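PDB 3GMF: protein-disulfide isomerase, which probably acts as a thiol-disulfide oxidoreductase or isomerase of the thioredoxin superfamily, remodelling disulfide bonds in other proteins. Local coordinates for residues 13-18 / 50-55; 6-11 / 55-60; 125-130 / 139-144; 61-66 / 118-123. One frame throughout, in Å; residues are numbered along the deposited sequence.

Contact 1: residues 13-18 / 50-55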
loop_
_atom_site.group_PDB
_atom_site.type_symbol
_atom_site.label_atom_id
_atom_site.label_comp_id
_atom_site.label_asym_id
_atom_site.label_seq_id
_atom_site.Cartn_x
_atom_site.Cartn_y
_atom_site.Cartn_z
ATOM N N PRO A 13 10.409 13.410 10.080
ATOM C CA PRO A 13 9.103 14.029 10.326
ATOM C C PRO A 13 9.110 15.553 10.226
ATOM O O PRO A 13 8.090 16.152 9.872
ATOM C CB PRO A 13 8.769 13.593 11.756
ATOM C CG PRO A 13 9.587 12.388 11.992
ATOM C CD PRO A 13 10.843 12.584 11.222
ATOM N N ALA A 14 10.258 16.165 10.520
ATOM C CA ALA A 14 10.418 17.614 10.446
ATOM C C ALA A 14 10.902 18.139 9.081
ATOM O O ALA A 14 11.064 19.348 8.913
ATOM C CB ALA A 14 11.349 18.097 11.578
ATOM N N ALA A 15 11.127 17.245 8.114
ATOM C CA ALA A 15 11.517 17.659 6.753
ATOM C C ALA A 15 10.397 18.494 6.139
ATOM O O ALA A 15 9.215 18.168 6.325
ATOM C CB ALA A 15 11.830 16.453 5.892
ATOM N N LYS A 16 10.757 19.583 5.444
ATOM C CA LYS A 16 9.762 20.552 4.957
ATOM C C LYS A 16 8.811 19.999 3.889
ATOM O O LYS A 16 7.622 20.292 3.908
ATOM C CB LYS A 16 10.413 21.869 4.492
ATOM C CG LYS A 16 11.562 21.740 3.483
ATOM C CD LYS A 16 11.540 22.857 2.423
ATOM C CE LYS A 16 11.905 24.241 2.974
ATOM N NZ LYS A 16 10.715 25.050 3.390
ATOM N N LEU A 17 9.337 19.198 2.961
ATOM C CA LEU A 17 8.475 18.625 1.920
ATOM C C LEU A 17 7.908 17.296 2.413
ATOM O O LEU A 17 8.638 16.325 2.614
ATOM C CB LEU A 17 9.198 18.453 0.570
ATOM C CG LEU A 17 8.334 18.281 -0.703
ATOM C CD1 LEU A 17 9.190 18.347 -1.952
ATOM C CD2 LEU A 17 7.535 16.979 -0.753
ATOM N N ARG A 18 6.594 17.254 2.568
ATOM C CA ARG A 18 5.934 16.018 2.945
ATOM C C ARG A 18 5.101 15.522 1.762
ATOM O O ARG A 18 4.107 16.160 1.394
ATOM C CB ARG A 18 5.039 16.263 4.156
ATOM C CG ARG A 18 4.240 15.050 4.640
ATOM C CD ARG A 18 5.126 13.979 5.253
ATOM N NE ARG A 18 5.712 14.400 6.533
ATOM C CZ ARG A 18 5.153 14.218 7.730
ATOM N NH1 ARG A 18 3.977 13.616 7.848
ATOM N NH2 ARG A 18 5.786 14.632 8.826
ATOM N N LYS A 50 15.708 16.184 2.842
ATOM C CA LYS A 50 15.027 17.292 2.171
ATOM C C LYS A 50 13.506 17.110 2.156
ATOM O O LYS A 50 12.749 18.070 2.008
ATOM C CB LYS A 50 15.564 17.434 0.748
ATOM C CG LYS A 50 17.028 17.868 0.686
ATOM C CD LYS A 50 17.626 17.645 -0.696
ATOM C CE LYS A 50 18.952 18.390 -0.825
ATOM N NZ LYS A 50 19.747 17.993 -2.019
ATOM N N GLY A 51 13.068 15.870 2.313
ATOM C CA GLY A 51 11.647 15.569 2.332
ATOM C C GLY A 51 11.402 14.204 2.919
ATOM O O GLY A 51 12.337 13.420 3.095
ATOM N N ALA A 52 10.132 13.916 3.202
ATOM C CA ALA A 52 9.736 12.640 3.774
ATOM C C ALA A 52 8.511 12.117 3.007
ATOM O O ALA A 52 7.767 12.900 2.431
ATOM C CB ALA A 52 9.400 12.802 5.243
ATOM N N ILE A 53 8.312 10.800 3.036
ATOM C CA ILE A 53 7.200 10.172 2.304
ATOM C C ILE A 53 6.268 9.486 3.272
ATOM O O ILE A 53 6.687 8.611 4.030
ATOM C CB ILE A 53 7.666 9.130 1.276
ATOM C CG1 ILE A 53 8.680 9.749 0.305
ATOM C CG2 ILE A 53 6.459 8.584 0.492
ATOM C CD1 ILE A 53 9.449 8.745 -0.488
ATOM N N GLU A 54 5.002 9.870 3.224
ATOM C CA GLU A 54 3.986 9.261 4.043
ATOM C C GLU A 54 3.154 8.339 3.156
ATOM O O GLU A 54 2.416 8.806 2.291
ATOM C CB GLU A 54 3.091 10.321 4.653
ATOM C CG GLU A 54 2.054 9.782 5.596
ATOM C CD GLU A 54 1.296 10.906 6.271
ATOM O OE1 GLU A 54 1.881 11.998 6.465
ATOM O OE2 GLU A 54 0.128 10.700 6.608
ATOM N N VAL A 55 3.295 7.041 3.358
ATOM C CA VAL A 55 2.567 6.059 2.555
ATOM C C VAL A 55 1.269 5.759 3.259
ATOM O O VAL A 55 1.257 5.396 4.433
ATOM C CB VAL A 55 3.405 4.783 2.344
ATOM C CG1 VAL A 55 2.573 3.668 1.698
ATOM C CG2 VAL A 55 4.616 5.117 1.493
#
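R18 reaches over to E54 on the neighbouring strand, and its side chain, followed outward from CB, carries the polar part of this contact. CG stands anti to the backbone N (chi1 178°), and the chain then bends at chi2 and chi3. CD comes within 4.0 Å of E54 OE1, NE lies 4.2 Å from A52 CB, and the guanidinium spreads its N-H groups between two acceptors near its own plane. On one branch NH1 forms a salt bridge of 3.0 Å with E54 OE1, meeting that oxygen nearly in line with its C-O bond. On the other branch NH2 donates to P13 O at 3.0 Å, on a lone pair of the carbonyl, and so ties the turn before the strand to the strand itself. Arginine suits the place because its flat head can serve both acceptors at once; an alanine here would probably leave P13 O and E54 OE1 without these donors and the preceding turn less firmly held. The other carboxylate oxygen, E54 OE2, is taken up by H7 ND1 in a hydrogen bond and by R56 NE in a salt bridge. A52 N donates to L17 O at 2.9 Å, one of the backbone bonds that pair the two strands in parallel. G51 suits its position, since a CB would sit tight against L17 O. A15 CB packs 3.7 Å from G51 CA and meets the methyl of A52. Strands 17-23 and 51-57 are the parallel pair of a beta-alpha-beta crossover through helix 28-46; L9 of strand 7-10 lies against R18 and A52, while L17 touches helix 185-196.

Contact 2: residues 6-11 / 55-60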
loop_
_atom_site.group_PDB
_atom_site.type_symbol
_atom_site.label_atom_id
_atom_site.label_comp_id
_atom_site.label_asym_id
_atom_site.label_seq_id
_atom_site.Cartn_x
_atom_site.Cartn_y
_atom_site.Cartn_z
ATOM N N GLY A 6 -2.360 2.390 8.954
ATOM C CA GLY A 6 -2.414 2.606 7.504
ATOM C C GLY A 6 -1.616 3.804 7.020
ATOM O O GLY A 6 -1.656 4.112 5.827
ATOM N N HIS A 7 -0.926 4.498 7.938
ATOM C CA HIS A 7 0.021 5.586 7.570
ATOM C C HIS A 7 1.416 5.159 7.974
ATOM O O HIS A 7 1.616 4.662 9.093
ATOM C CB HIS A 7 -0.242 6.889 8.337
ATOM C CG HIS A 7 -1.596 7.501 8.139
ATOM N ND1 HIS A 7 -1.753 8.793 7.685
ATOM C CD2 HIS A 7 -2.841 7.042 8.404
ATOM C CE1 HIS A 7 -3.038 9.097 7.664
ATOM N NE2 HIS A 7 -3.722 8.046 8.076
ATOM N N HIS A 8 2.389 5.366 7.098
ATOM C CA HIS A 8 3.789 5.045 7.433
ATOM C C HIS A 8 4.729 6.094 6.887
ATOM O O HIS A 8 4.618 6.485 5.726
ATOM C CB HIS A 8 4.167 3.688 6.874
ATOM C CG HIS A 8 3.652 2.546 7.693
ATOM N ND1 HIS A 8 2.407 1.995 7.495
ATOM C CD2 HIS A 8 4.206 1.870 8.727
ATOM C CE1 HIS A 8 2.213 1.025 8.369
ATOM N NE2 HIS A 8 3.294 0.922 9.121
ATOM N N LEU A 9 5.669 6.548 7.713
ATOM C CA LEU A 9 6.520 7.656 7.301
ATOM C C LEU A 9 7.950 7.213 7.028
ATOM O O LEU A 9 8.575 6.562 7.866
ATOM C CB LEU A 9 6.504 8.765 8.348
ATOM C CG LEU A 9 7.184 10.090 7.988
ATOM C CD1 LEU A 9 6.457 10.846 6.879
ATOM C CD2 LEU A 9 7.253 10.938 9.252
ATOM N N LEU A 10 8.451 7.574 5.851
ATOM C CA LEU A 10 9.849 7.337 5.474
ATOM C C LEU A 10 10.584 8.666 5.510
ATOM O O LEU A 10 10.174 9.632 4.860
ATOM C CB LEU A 10 9.956 6.715 4.075
ATOM C CG LEU A 10 11.354 6.262 3.631
ATOM C CD1 LEU A 10 11.979 5.317 4.651
ATOM C CD2 LEU A 10 11.338 5.611 2.245
ATOM N N GLY A 11 11.650 8.727 6.302
ATOM C CA GLY A 11 12.411 9.954 6.443
ATOM C C GLY A 11 11.991 10.797 7.630
ATOM O O GLY A 11 11.175 10.378 8.463
ATOM N N VAL A 55 3.295 7.041 3.358
ATOM C CA VAL A 55 2.567 6.059 2.555
ATOM C C VAL A 55 1.269 5.759 3.259
ATOM O O VAL A 55 1.257 5.396 4.433
ATOM C CB VAL A 55 3.405 4.783 2.344
ATOM C CG1 VAL A 55 2.573 3.668 1.698
ATOM C CG2 VAL A 55 4.616 5.117 1.493
ATOM N N ARG A 56 0.176 5.973 2.542
ATOM C CA ARG A 56 -1.121 5.598 3.073
ATOM C C ARG A 56 -1.705 4.449 2.272
ATOM O O ARG A 56 -1.723 4.453 1.027
ATOM C CB ARG A 56 -2.080 6.777 3.132
ATOM C CG ARG A 56 -1.608 7.918 4.028
ATOM C CD ARG A 56 -2.590 9.050 3.928
ATOM N NE ARG A 56 -2.142 10.236 4.644
ATOM C CZ ARG A 56 -2.899 11.305 4.858
ATOM N NH1 ARG A 56 -4.159 11.336 4.433
ATOM N NH2 ARG A 56 -2.396 12.338 5.505
ATOM N N ASN A 57 -2.151 3.435 3.011
ATOM C CA ASN A 57 -2.796 2.281 2.394
ATOM C C ASN A 57 -4.226 2.647 2.046
ATOM O O ASN A 57 -5.108 2.721 2.909
ATOM C CB ASN A 57 -2.756 1.067 3.316
ATOM C CG ASN A 57 -1.348 0.640 3.646
ATOM O OD1 ASN A 57 -0.925 0.680 4.804
ATOM N ND2 ASN A 57 -0.617 0.230 2.642
ATOM N N PHE A 58 -4.443 2.888 0.763
ATOM C CA PHE A 58 -5.774 3.203 0.269
ATOM C C PHE A 58 -6.359 1.866 -0.180
ATOM O O PHE A 58 -6.071 1.392 -1.286
ATOM C CB PHE A 58 -5.672 4.169 -0.901
ATOM C CG PHE A 58 -6.997 4.664 -1.388
ATOM C CD1 PHE A 58 -7.670 5.661 -0.702
ATOM C CD2 PHE A 58 -7.578 4.112 -2.536
ATOM C CE1 PHE A 58 -8.911 6.115 -1.153
ATOM C CE2 PHE A 58 -8.813 4.560 -3.010
ATOM C CZ PHE A 58 -9.476 5.561 -2.321
ATOM N N VAL A 59 -7.196 1.274 0.678
ATOM C CA VAL A 59 -7.614 -0.117 0.457
ATOM C C VAL A 59 -8.872 -0.175 -0.405
ATOM O O VAL A 59 -9.920 0.334 0.009
ATOM C CB VAL A 59 -7.866 -0.815 1.803
ATOM C CG1 VAL A 59 -8.402 -2.230 1.559
ATOM C CG2 VAL A 59 -6.576 -0.853 2.657
ATOM N N ARG A 60 -8.778 -0.794 -1.583
ATOM C CA ARG A 60 -9.846 -0.700 -2.600
ATOM C C ARG A 60 -10.772 -1.910 -2.674
ATOM O O ARG A 60 -11.886 -1.817 -3.238
ATOM C CB ARG A 60 -9.252 -0.484 -4.002
ATOM C CG ARG A 60 -8.373 0.793 -4.151
ATOM C CD ARG A 60 -7.941 0.977 -5.589
ATOM N NE ARG A 60 -7.274 -0.242 -6.071
ATOM C CZ ARG A 60 -7.311 -0.667 -7.326
ATOM N NH1 ARG A 60 -7.980 0.029 -8.238
ATOM N NH2 ARG A 60 -6.698 -1.810 -7.663
HETATM O O HOH W 1 1.142 2.686 5.394
#
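The imidazole of H7 and the side chain of R56 run alongside each other in the same direction, with ring and guanidinium planes turned 49° apart. R56 CG sits over one face of the ring, 4.1 Å from its centroid, in a CH-pi contact. Farther out, H7 CE1 lies over a face of the guanidinium, offset toward its rim, and comes 3.3 Å from R56 NE. The arginine runs extended from CG to NE, so that its methylene meets the ring face while its guanidinium presents a face to CE1. H7 ND1 and R56 NE do not bond to each other; both turn to E54, whose carboxylate would probably offset charge on the pair.

H8 and V55 face the other side of the sheet, where the H8 ring presents its edge to a water. That water donates to V55 O and N57 OD1; its 2.5 Å distance from H8 ND1 is unusually short, and the detail there is doubtful. N57 OD1 also accepts from N72 ND2. The backbones pair antiparallel: H8 N donates to V55 O at 2.9 Å and V55 N to H8 O at 2.8 Å, while H7 and R56 form the non-hydrogen-bonded pair. Beyond it N57 N donates to G6 O, and the positive phi of G6 (80°) suits a residue without a side chain. Strand 7-10 is an outermost strand of the sheet, beside 51-57; E156 of helix 147-164 touches H7 and R56, and on the other face F79 of helix 76-88 stacks on H8.

Contact 3: residues 125-130 / 139-144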
loop_
_atom_site.group_PDB
_atom_site.type_symbol
_atom_site.label_atom_id
_atom_site.label_comp_id
_atom_site.label_asym_id
_atom_site.label_seq_id
_atom_site.Cartn_x
_atom_site.Cartn_y
_atom_site.Cartn_z
ATOM N N ARG A 125 -1.886 -17.521 -2.568
ATOM C CA ARG A 125 -0.681 -18.202 -2.083
ATOM C C ARG A 125 0.196 -17.328 -1.184
ATOM O O ARG A 125 1.432 -17.310 -1.302
ATOM C CB ARG A 125 0.124 -18.788 -3.256
ATOM C CG ARG A 125 -0.536 -19.992 -3.927
ATOM C CD ARG A 125 0.192 -20.377 -5.227
ATOM N NE ARG A 125 1.654 -20.292 -5.112
ATOM C CZ ARG A 125 2.449 -21.249 -4.628
ATOM N NH1 ARG A 125 1.948 -22.403 -4.192
ATOM N NH2 ARG A 125 3.760 -21.048 -4.573
ATOM N N PHE A 126 -0.458 -16.595 -0.282
ATOM C CA PHE A 126 0.261 -15.671 0.599
ATOM C C PHE A 126 1.035 -16.391 1.726
ATOM O O PHE A 126 2.006 -15.861 2.271
ATOM C CB PHE A 126 -0.720 -14.633 1.161
ATOM C CG PHE A 126 -1.154 -13.601 0.149
ATOM C CD1 PHE A 126 -0.358 -13.300 -0.959
ATOM C CD2 PHE A 126 -2.348 -12.891 0.330
ATOM C CE1 PHE A 126 -0.749 -12.311 -1.896
ATOM C CE2 PHE A 126 -2.746 -11.911 -0.581
ATOM C CZ PHE A 126 -1.943 -11.620 -1.704
ATOM N N TYR A 127 0.590 -17.593 2.075
ATOM C CA TYR A 127 1.310 -18.418 3.047
ATOM C C TYR A 127 2.722 -18.723 2.544
ATOM O O TYR A 127 3.684 -18.479 3.268
ATOM C CB TYR A 127 0.521 -19.691 3.385
ATOM C CG TYR A 127 -0.866 -19.405 3.919
ATOM C CD1 TYR A 127 -1.061 -19.034 5.250
ATOM C CD2 TYR A 127 -1.984 -19.488 3.084
ATOM C CE1 TYR A 127 -2.336 -18.748 5.742
ATOM C CE2 TYR A 127 -3.266 -19.212 3.568
ATOM C CZ TYR A 127 -3.429 -18.840 4.901
ATOM O OH TYR A 127 -4.698 -18.578 5.373
ATOM N N ASP A 128 2.834 -19.193 1.295
ATOM C CA ASP A 128 4.132 -19.439 0.647
ATOM C C ASP A 128 4.955 -18.162 0.425
ATOM O O ASP A 128 6.156 -18.146 0.704
ATOM C CB ASP A 128 3.953 -20.195 -0.684
ATOM C CG ASP A 128 3.565 -21.664 -0.490
ATOM O OD1 ASP A 128 3.483 -22.139 0.664
ATOM O OD2 ASP A 128 3.331 -22.353 -1.509
ATOM N N PHE A 129 4.308 -17.099 -0.066
ATOM C CA PHE A 129 4.952 -15.799 -0.258
ATOM C C PHE A 129 5.609 -15.280 1.037
ATOM O O PHE A 129 6.749 -14.803 1.027
ATOM C CB PHE A 129 3.924 -14.765 -0.790
ATOM C CG PHE A 129 4.536 -13.465 -1.255
ATOM C CD1 PHE A 129 4.954 -13.312 -2.574
ATOM C CD2 PHE A 129 4.669 -12.383 -0.385
ATOM C CE1 PHE A 129 5.512 -12.113 -3.014
ATOM C CE2 PHE A 129 5.230 -11.192 -0.814
ATOM C CZ PHE A 129 5.649 -11.051 -2.132
ATOM N N MET A 130 4.892 -15.380 2.149
ATOM C CA MET A 130 5.383 -14.848 3.423
ATOM C C MET A 130 6.330 -15.797 4.166
ATOM O O MET A 130 7.181 -15.344 4.943
ATOM C CB MET A 130 4.217 -14.399 4.296
ATOM C CG MET A 130 3.551 -13.124 3.756
ATOM S SD MET A 130 4.664 -11.730 3.465
ATOM C CE MET A 130 5.334 -11.462 5.103
ATOM N N THR A 139 2.046 -17.024 12.596
ATOM C CA THR A 139 2.184 -15.567 12.621
ATOM C C THR A 139 1.249 -14.947 11.572
ATOM O O THR A 139 0.573 -13.950 11.853
ATOM C CB THR A 139 3.648 -15.128 12.375
ATOM O OG1 THR A 139 4.505 -15.800 13.306
ATOM C CG2 THR A 139 3.825 -13.614 12.544
ATOM N N LEU A 140 1.186 -15.565 10.388
ATOM C CA LEU A 140 0.308 -15.055 9.316
ATOM C C LEU A 140 -1.178 -15.228 9.656
ATOM O O LEU A 140 -1.973 -14.314 9.416
ATOM C CB LEU A 140 0.669 -15.643 7.936
ATOM C CG LEU A 140 -0.136 -15.177 6.702
ATOM C CD1 LEU A 140 -0.181 -13.658 6.581
ATOM C CD2 LEU A 140 0.406 -15.764 5.424
ATOM N N ASP A 141 -1.541 -16.364 10.255
ATOM C CA ASP A 141 -2.920 -16.593 10.732
ATOM C C ASP A 141 -3.432 -15.497 11.673
ATOM O O ASP A 141 -4.567 -15.036 11.516
ATOM C CB ASP A 141 -3.053 -17.943 11.457
ATOM C CG ASP A 141 -3.040 -19.131 10.512
ATOM O OD1 ASP A 141 -3.345 -18.963 9.311
ATOM O OD2 ASP A 141 -2.722 -20.244 10.985
ATOM N N ARG A 142 -2.597 -15.110 12.642
ATOM C CA ARG A 142 -2.928 -14.070 13.616
ATOM C C ARG A 142 -3.134 -12.741 12.899
ATOM O O ARG A 142 -4.108 -12.028 13.167
ATOM C CB ARG A 142 -1.820 -13.913 14.663
ATOM C CG ARG A 142 -1.767 -15.010 15.713
ATOM C CD ARG A 142 -0.909 -14.597 16.918
ATOM N NE ARG A 142 0.384 -14.005 16.551
ATOM C CZ ARG A 142 1.501 -14.693 16.300
ATOM N NH1 ARG A 142 1.518 -16.022 16.360
ATOM N NH2 ARG A 142 2.614 -14.045 15.981
ATOM N N CYS A 143 -2.228 -12.427 11.979
ATOM C CA CYS A 143 -2.284 -11.208 11.169
ATOM C C CYS A 143 -3.603 -11.163 10.365
ATOM O O CYS A 143 -4.301 -10.149 10.361
ATOM C CB CYS A 143 -1.060 -11.044 10.232
ATOM S SG CYS A 143 0.561 -10.749 11.030
ATOM N N LEU A 144 -3.907 -12.256 9.670
ATOM C CA LEU A 144 -5.121 -12.311 8.838
ATOM C C LEU A 144 -6.442 -12.295 9.599
ATOM O O LEU A 144 -7.495 -12.049 8.996
ATOM C CB LEU A 144 -5.119 -13.540 7.933
ATOM C CG LEU A 144 -3.980 -13.695 6.929
ATOM C CD1 LEU A 144 -4.205 -14.984 6.185
ATOM C CD2 LEU A 144 -3.870 -12.496 5.978
#
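Two short helices of the helical part that elaborates the thioredoxin-like fold meet here, 126-131 and 137-144, and Y127 touches three residues of the second from the first. Their local axes run at 123° and approach to 11.0 Å, a distance spanned mainly by side chains. L140 CD2 makes most of the close approaches: it lies 3.6 Å from Y127 CD1, 3.5 Å from F126 O and 4.2 Å from M130 CB. A branched leucine suits a place bordered by ring, carbonyl and methylene. The tyrosine crosses L140 at about a right angle and carries its hydroxyl on to L144, where Y127 OH is 3.7 Å from L144 CD1. D141 OD1 approaches the ring edge near its plane, 3.7 Å from Y127 CE1, where the slightly positive aromatic C-H groups probably interact favourably, if weakly, with the carboxylate. An alanine in place of Y127 would probably open a gap beside L140 and leave L144 CD1 without its aromatic neighbour. C143, on this same second helix, is joined by a disulfide to C73, at the end of helix 62-73. Side chains of helix 62-73 touch F126, L140 and L144, while A121 of helix 113-123 packs against Y127 and L144.

Contact 4: residues 61-66 / 118-123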
loop_
_atom_site.group_PDB
_atom_site.type_symbol
_atom_site.label_atom_id
_atom_site.label_comp_id
_atom_site.label_asym_id
_atom_site.label_seq_id
_atom_site.Cartn_x
_atom_site.Cartn_y
_atom_site.Cartn_z
ATOM N N ASP A 61 -10.280 -3.047 -2.169
ATOM C CA ASP A 61 -10.937 -4.367 -2.364
ATOM C C ASP A 61 -10.384 -5.349 -1.302
ATOM O O ASP A 61 -9.408 -5.042 -0.614
ATOM C CB ASP A 61 -10.753 -4.860 -3.826
ATOM C CG ASP A 61 -9.292 -5.112 -4.181
ATOM O OD1 ASP A 61 -8.699 -5.998 -3.547
ATOM O OD2 ASP A 61 -8.754 -4.414 -5.076
ATOM N N PRO A 62 -11.049 -6.508 -1.108
ATOM C CA PRO A 62 -10.627 -7.392 -0.024
ATOM C C PRO A 62 -9.266 -8.072 -0.264
ATOM O O PRO A 62 -8.666 -8.543 0.695
ATOM C CB PRO A 62 -11.757 -8.440 0.055
ATOM C CG PRO A 62 -12.875 -7.859 -0.731
ATOM C CD PRO A 62 -12.251 -7.016 -1.796
ATOM N N ILE A 63 -8.825 -8.159 -1.522
ATOM C CA ILE A 63 -7.477 -8.711 -1.818
ATOM C C ILE A 63 -6.392 -7.732 -1.324
ATOM O O ILE A 63 -5.455 -8.107 -0.596
ATOM C CB ILE A 63 -7.317 -9.007 -3.305
ATOM C CG1 ILE A 63 -8.357 -10.042 -3.738
ATOM C CG2 ILE A 63 -5.919 -9.633 -3.610
ATOM C CD1 ILE A 63 -8.579 -10.021 -5.242
ATOM N N ASP A 64 -6.555 -6.476 -1.723
ATOM C CA ASP A 64 -5.808 -5.320 -1.175
ATOM C C ASP A 64 -5.806 -5.329 0.361
ATOM O O ASP A 64 -4.745 -5.226 0.990
ATOM C CB ASP A 64 -6.486 -4.046 -1.695
ATOM C CG ASP A 64 -5.584 -2.815 -1.648
ATOM O OD1 ASP A 64 -4.416 -2.888 -1.190
ATOM O OD2 ASP A 64 -6.075 -1.749 -2.091
ATOM N N MET A 65 -6.999 -5.474 0.950
ATOM C CA MET A 65 -7.144 -5.527 2.418
ATOM C C MET A 65 -6.272 -6.633 3.013
ATOM O O MET A 65 -5.629 -6.427 4.036
ATOM C CB MET A 65 -8.609 -5.733 2.844
ATOM C CG MET A 65 -8.777 -5.680 4.385
ATOM S SD MET A 65 -8.272 -4.125 5.248
ATOM C CE MET A 65 -9.822 -3.241 5.020
ATOM N N THR A 66 -6.291 -7.810 2.378
ATOM C CA THR A 66 -5.517 -8.963 2.875
ATOM C C THR A 66 -4.018 -8.645 2.879
ATOM O O THR A 66 -3.328 -8.890 3.865
ATOM C CB THR A 66 -5.818 -10.226 2.037
ATOM O OG1 THR A 66 -7.226 -10.493 2.051
ATOM C CG2 THR A 66 -5.050 -11.470 2.586
ATOM N N ARG A 118 -9.153 -15.623 4.641
ATOM C CA ARG A 118 -8.505 -16.927 4.559
ATOM C C ARG A 118 -8.571 -17.500 3.138
ATOM O O ARG A 118 -7.571 -18.032 2.664
ATOM C CB ARG A 118 -9.107 -17.894 5.576
ATOM C CG ARG A 118 -8.553 -17.707 6.989
ATOM C CD ARG A 118 -8.912 -18.900 7.887
ATOM N NE ARG A 118 -10.171 -18.699 8.604
ATOM C CZ ARG A 118 -11.348 -19.210 8.240
ATOM N NH1 ARG A 118 -12.428 -18.956 8.968
ATOM N NH2 ARG A 118 -11.454 -19.976 7.156
ATOM N N ALA A 119 -9.721 -17.354 2.471
ATOM C CA ALA A 119 -9.917 -17.831 1.087
ATOM C C ALA A 119 -8.984 -17.111 0.128
ATOM O O ALA A 119 -8.348 -17.726 -0.746
ATOM C CB ALA A 119 -11.365 -17.640 0.650
ATOM N N ILE A 120 -8.890 -15.792 0.302
ATOM C CA ILE A 120 -8.012 -14.984 -0.527
ATOM C C ILE A 120 -6.540 -15.356 -0.309
ATOM O O ILE A 120 -5.780 -15.522 -1.274
ATOM C CB ILE A 120 -8.234 -13.482 -0.252
ATOM C CG1 ILE A 120 -9.596 -13.065 -0.805
ATOM C CG2 ILE A 120 -7.138 -12.637 -0.902
ATOM C CD1 ILE A 120 -10.040 -11.630 -0.359
ATOM N N ALA A 121 -6.145 -15.455 0.955
ATOM C CA ALA A 121 -4.748 -15.781 1.284
ATOM C C ALA A 121 -4.377 -17.146 0.683
ATOM O O ALA A 121 -3.246 -17.352 0.233
ATOM C CB ALA A 121 -4.540 -15.778 2.750
ATOM N N SER A 122 -5.347 -18.061 0.675
ATOM C CA SER A 122 -5.161 -19.360 0.043
ATOM C C SER A 122 -5.014 -19.253 -1.477
ATOM O O SER A 122 -4.006 -19.707 -2.051
ATOM C CB SER A 122 -6.304 -20.305 0.399
ATOM O OG SER A 122 -6.019 -21.607 -0.078
ATOM N N ASP A 123 -6.002 -18.635 -2.124
ATOM C CA ASP A 123 -5.998 -18.467 -3.580
ATOM C C ASP A 123 -4.787 -17.725 -4.115
ATOM O O ASP A 123 -4.302 -18.042 -5.204
ATOM C CB ASP A 123 -7.261 -17.747 -4.068
ATOM C CG ASP A 123 -8.526 -18.568 -3.897
ATOM O OD1 ASP A 123 -8.471 -19.778 -3.569
ATOM O OD2 ASP A 123 -9.602 -17.990 -4.110
#
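I120 drives its side chain into the first turn of helix 62-73, and the tight part of the contact gathers round its two methyls. I120 CD1 lies 3.6 Å from P62 CB and 3.5 Å from P62 O. I120 CG2 is nearest T66 OG1, at 3.7 Å, and lies 4.0 Å from I63 CG1. A chi1 of -70° sets CG1 of I120 beside the backbone N and leaves CG2 anti to it, so the two branches diverge. A beta-branched isoleucine suits this place because one residue sends methyls to neighbouring parts of the turn. T66 can meet these apolar atoms since its hydroxyl is already engaged, donating to P62 O at 2.8 Å; the same carbonyl also accepts from T66 N.

The helix begins with an N-cap, in which D61 OD1 accepts from D64 N, and P62 suits the first turn, where no backbone N-H is needed. The two helices cross at -81°, their local axes 9.7 Å apart, so they meet over a short patch within the helical region that accompanies the thioredoxin-like core.

The packing is looser toward A121, whose CB comes only to 4.3 Å of T66 CG2. R118 and S122 are exposed, R118 with its side chain leading away from helix 62-73.

Overall arrangement
From the N terminus, strand 7-10 enters first and pairs in contact 2 with 55-60, closing a long loop. Nested within it, contact 1 closes a shorter loop, bringing 13-18 beside 50-55; the two share V55 and put strand 51-57 between 17-23 and 7-10. After a short loop the chain enters helix 62-73, where contact 4 closes a mainly helical loop against 118-123. Contact 3 follows in series, its short loop joining 125-130 to 139-144. Contacts 3 and 4 touch, with centres 10 Å apart, whereas contact 1 lies across the chain's centre from both. Contacts 2 and 4 touch where the segment after strand 51-57 leads into helix 62-73, F58 and V59 meeting D64 and M65.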